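Local coordinates for protein carbamate kinase (Mycoplasma penetrans, PDB 4AXS) that probably acts as a carbamate kinase, an enzyme of the arginine deiminase pathway that exchanges a phosphoryl group between carbamoyl phosphate and ADP, at residues A55-Q59 with L122-K126; L112-S116 with D127-F131. All coordinates share one frame; numbering follows the deposited sequence.

Interaction 1: A55-Q59 with L122-K126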
# COMPACT_ATOMS: atom_id res chain seq x y z
N ALA A 55 8.48 15.48 10.69
CA ALA A 55 8.64 15.22 12.11
C ALA A 55 8.52 16.52 12.91
O ALA A 55 7.73 16.61 13.85
CB ALA A 55 9.96 14.54 12.38
N ALA A 56 9.29 17.53 12.50
CA ALA A 56 9.39 18.79 13.25
C ALA A 56 8.07 19.53 13.45
O ALA A 56 7.90 20.23 14.45
CB ALA A 56 10.43 19.72 12.63
N LEU A 57 7.15 19.40 12.50
CA LEU A 57 5.85 20.03 12.62
C LEU A 57 4.99 19.30 13.64
O LEU A 57 4.23 19.92 14.39
CB LEU A 57 5.13 20.06 11.26
CG LEU A 57 5.79 20.86 10.14
CD1 LEU A 57 5.03 20.68 8.85
CD2 LEU A 57 5.88 22.35 10.49
N ILE A 58 5.11 17.98 13.65
CA ILE A 58 4.38 17.15 14.60
C ILE A 58 4.76 17.55 16.02
O ILE A 58 3.99 17.36 16.97
CB ILE A 58 4.70 15.66 14.43
CG1 ILE A 58 4.56 15.24 12.96
CG2 ILE A 58 3.80 14.83 15.33
CD1 ILE A 58 3.15 15.33 12.43
N GLN A 59 5.98 18.08 16.16
CA GLN A 59 6.41 18.72 17.39
C GLN A 59 5.84 20.08 17.78
O GLN A 59 5.50 20.31 18.95
CB GLN A 59 7.88 19.10 17.31
CG GLN A 59 8.85 17.97 17.50
CD GLN A 59 10.25 18.47 17.81
OE1 GLN A 59 11.12 17.70 18.22
NE2 GLN A 59 10.47 19.77 17.60
N LEU A 122 13.06 12.27 17.80
CA LEU A 122 12.51 13.29 18.66
C LEU A 122 11.77 12.66 19.83
O LEU A 122 11.04 13.33 20.56
CB LEU A 122 11.53 14.16 17.87
CG LEU A 122 11.98 14.42 16.44
CD1 LEU A 122 10.87 15.05 15.61
CD2 LEU A 122 13.23 15.30 16.44
N ASN A 123 11.97 11.35 19.99
CA ASN A 123 11.26 10.60 21.00
C ASN A 123 9.79 10.99 21.09
O ASN A 123 9.26 11.26 22.18
CB ASN A 123 11.94 10.74 22.36
CG ASN A 123 12.48 9.43 22.87
OD1 ASN A 123 13.68 9.18 22.81
ND2 ASN A 123 11.58 8.57 23.36
N ILE A 124 9.13 11.03 19.94
CA ILE A 124 7.69 11.22 19.89
C ILE A 124 6.99 9.88 19.63
O ILE A 124 7.53 9.00 18.95
CB ILE A 124 7.29 12.25 18.81
CG1 ILE A 124 8.28 13.43 18.79
CG2 ILE A 124 5.86 12.73 19.03
CD1 ILE A 124 8.01 14.46 17.70
N GLN A 125 5.80 9.72 20.20
CA GLN A 125 5.06 8.49 20.01
C GLN A 125 3.76 8.75 19.23
O GLN A 125 2.85 9.42 19.72
CB GLN A 125 4.79 7.79 21.35
CG GLN A 125 6.05 7.65 22.24
CD GLN A 125 7.20 6.91 21.55
OE1 GLN A 125 8.22 7.51 21.18
NE2 GLN A 125 7.05 5.60 21.39
N LYS A 126 3.71 8.20 18.02
CA LYS A 126 2.59 8.39 17.10
C LYS A 126 2.62 7.30 16.05
O LYS A 126 3.69 6.90 15.60
CB LYS A 126 2.72 9.75 16.40
CG LYS A 126 1.58 10.70 16.68
CD LYS A 126 1.89 12.10 16.21
CE LYS A 126 0.82 13.07 16.70
NZ LYS A 126 0.51 12.83 18.14

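Interaction 2: L112-S116 with D127-F131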
# COMPACT_ATOMS: atom_id res chain seq x y z
N LEU A 112 7.11 5.33 5.03
CA LEU A 112 6.70 4.77 6.32
C LEU A 112 7.88 4.55 7.26
O LEU A 112 7.79 4.86 8.45
CB LEU A 112 5.97 3.45 6.12
CG LEU A 112 4.94 3.13 7.20
CD1 LEU A 112 3.99 4.31 7.36
CD2 LEU A 112 4.19 1.86 6.81
N THR A 113 8.97 4.01 6.75
CA THR A 113 10.16 3.89 7.58
C THR A 113 10.63 5.28 8.01
O THR A 113 10.66 5.61 9.20
CB THR A 113 11.33 3.23 6.84
OG1 THR A 113 10.99 1.89 6.47
CG2 THR A 113 12.56 3.18 7.72
N ALA A 114 10.96 6.10 7.01
CA ALA A 114 11.65 7.36 7.23
C ALA A 114 10.93 8.28 8.21
O ALA A 114 11.54 8.86 9.11
CB ALA A 114 11.89 8.06 5.92
N ILE A 115 9.62 8.41 8.05
CA ILE A 115 8.90 9.37 8.87
C ILE A 115 8.68 8.80 10.27
O ILE A 115 8.68 9.53 11.26
CB ILE A 115 7.56 9.79 8.24
CG1 ILE A 115 6.78 10.66 9.21
CG2 ILE A 115 6.74 8.57 7.88
CD1 ILE A 115 5.37 10.91 8.77
N SER A 116 8.50 7.48 10.34
CA SER A 116 8.50 6.79 11.62
C SER A 116 9.86 7.03 12.27
O SER A 116 9.94 7.47 13.42
CB SER A 116 8.27 5.28 11.41
OG SER A 116 6.89 4.95 11.36
N ASP A 127 1.46 6.82 15.64
CA ASP A 127 1.44 5.81 14.58
C ASP A 127 1.42 6.43 13.19
O ASP A 127 0.47 7.14 12.83
CB ASP A 127 0.27 4.84 14.76
CG ASP A 127 0.55 3.77 15.80
OD1 ASP A 127 1.73 3.37 15.95
OD2 ASP A 127 -0.41 3.32 16.46
N VAL A 128 2.48 6.17 12.41
CA VAL A 128 2.49 6.55 11.00
C VAL A 128 1.83 5.46 10.17
O VAL A 128 2.19 4.29 10.27
CB VAL A 128 3.91 6.81 10.45
CG1 VAL A 128 3.83 7.53 9.12
CG2 VAL A 128 4.73 7.65 11.42
N LEU A 129 0.85 5.86 9.35
CA LEU A 129 0.06 4.95 8.51
C LEU A 129 0.21 5.25 7.01
O LEU A 129 0.41 6.39 6.63
CB LEU A 129 -1.41 5.06 8.90
CG LEU A 129 -1.99 4.19 10.03
CD1 LEU A 129 -0.90 3.73 10.98
CD2 LEU A 129 -3.09 4.95 10.77
N TYR A 130 0.12 4.21 6.17
CA TYR A 130 0.06 4.39 4.72
C TYR A 130 -1.14 3.66 4.16
O TYR A 130 -1.14 2.44 4.09
CB TYR A 130 1.32 3.90 3.98
CG TYR A 130 1.34 4.35 2.53
CD1 TYR A 130 0.57 3.70 1.55
CD2 TYR A 130 2.09 5.46 2.14
CE1 TYR A 130 0.56 4.14 0.24
CE2 TYR A 130 2.10 5.91 0.82
CZ TYR A 130 1.33 5.26 -0.12
OH TYR A 130 1.36 5.72 -1.42
N PHE A 131 -2.16 4.42 3.77
CA PHE A 131 -3.34 3.84 3.15
C PHE A 131 -3.17 3.74 1.64
O PHE A 131 -2.98 4.74 0.95
CB PHE A 131 -4.59 4.66 3.45
CG PHE A 131 -4.83 4.90 4.90
CD1 PHE A 131 -4.29 6.00 5.54
CD2 PHE A 131 -5.60 4.02 5.64
CE1 PHE A 131 -4.50 6.22 6.89
CE2 PHE A 131 -5.83 4.24 6.99
CZ PHE A 131 -5.27 5.34 7.61

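Interaction 1: A55-Q59 with L122-K126
The last turn of helix 48-59 packs through Ala55, Ile58 and Gln59 on Leu122, Ile124 and Lys126, in the loop that follows helix 96-121. That loop starts with a Schellman motif. Asn123 has a positive phi of 42° and is its C-prime residue, and the amide of Ile124 turns back to the carbonyl of Leu119. The chain reverses here, and Leu122 and Ile124 both face helix 48-59.

Leu122 reaches the helix with its CD1 methyl. This CD1 lies 3.4 Å from CB of Ala55, a close apolar contact. Gln59 crosses Leu122 at about a right angle. Its chain is extended beyond CG, which carries the amide across the leucine. OE1 of Gln59 lies 3.6 Å from CB of Leu122 and 3.7 Å from CD2 of the same residue, so it rests on aliphatic carbon. The CG end of the same glutamine, nearer the backbone, meets Ile124, again at about a right angle: CG of Gln59 is 3.6 Å from CD1 of Ile124, the end of the longer isoleucine branch.

Further along the loop, Lys126 lies obliquely against Ile58 and uses its carbon chain. CD of Lys126 comes within 3.4 Å of CG2 of Ile58, and CE of Lys126 follows at 3.7 Å from that methyl. CG1 of Ile58 is anti to the carbonyl carbon (chi1 -50°), which leaves CG2 anti to the backbone N and turned to the lysine. Ile58 also touches Leu119 and Val64. Gln59 and Lys126 are exposed, while Ala55 and Ile58 are buried.

Helices 40-46 and 48-59 lie in the connection between the neighbouring parallel strands 27-31 and 64-68. The contact thus places a capped helix end against the last helix of a beta-alpha-beta crossover, an element typical of the alpha/beta fold of the amino acid kinase family.

Interaction 2: L112-S116 with D127-F131
Helix 112-116 and strand 128-130 run nearly antiparallel, at 162° between their directions, with their axes 8.6 Å apart at closest approach and Ser116 and Val128 nearest each other by CA. Val128 is the centre of the contact. It points at the helix and meets Leu112, Ile115 and Ser116, which lie on one face of it.

The two methyls of Val128 have different neighbours. CG1 of Val128 is 3.3 Å from CG2 of Ile115, and the two side chains meet at a slant. The same CG1 lies 3.7 Å from CD1 of Leu112. CG2 of Val128 turns to the serine instead and lies 3.5 Å from OG of Ser116. The split follows from the valine torsion: CG1 is anti to the backbone N (chi1 -165°) and CG2 is beside it.

The side chains of Leu112 and Val128 lie alongside each other, pointing opposite ways. The CD1 methyl of Leu112 also lies over the strand backbone, 3.4 Å from O of Val128, and is 4.3 Å from CB of Tyr130. CB of Tyr130 points to the helix but its ring turns off, and its OH is hydrogen-bonded to His68 NE2.

All the touching residues are buried. Ile115 and Val128 also pack on Val205 of the parallel strand 205-207. Leu112 and Ser116 reach the second subunit, touching its Leu132 and Ile191, and Phe131 meets Phe131 of that subunit ring to ring.

OG of Ser116 makes a weak hydrogen bond back to O of Leu112, at 3.0 Å. The buried hydroxyl can thus lie against a methyl while a weak bond within the helix partly satisfies it. Across this contact the chemistry is apolar packing of branched side chains, and the sheet bonds of the strand go to strand 205-207.

In the fold
The two contacts lie on the same side of the chain's centre, with their own centres 12 Å apart. Their segments alternate along the chain: 55-59, 112-116, 122-126, 127-131. Helix 96-121 links them, since 112-116 lies on it and 122-126 follows its end, running directly into 127-131. Interaction 1 is partly buried, at the end of helix 48-59, and the second subunit does not touch it. Interaction 2 is fully buried and borders that subunit, where Tyr130 adds backbone hydrogen bonds. The connection from helix 96-121 to strand 128-130 thus runs from the end of helix 48-59 to the dimer interface.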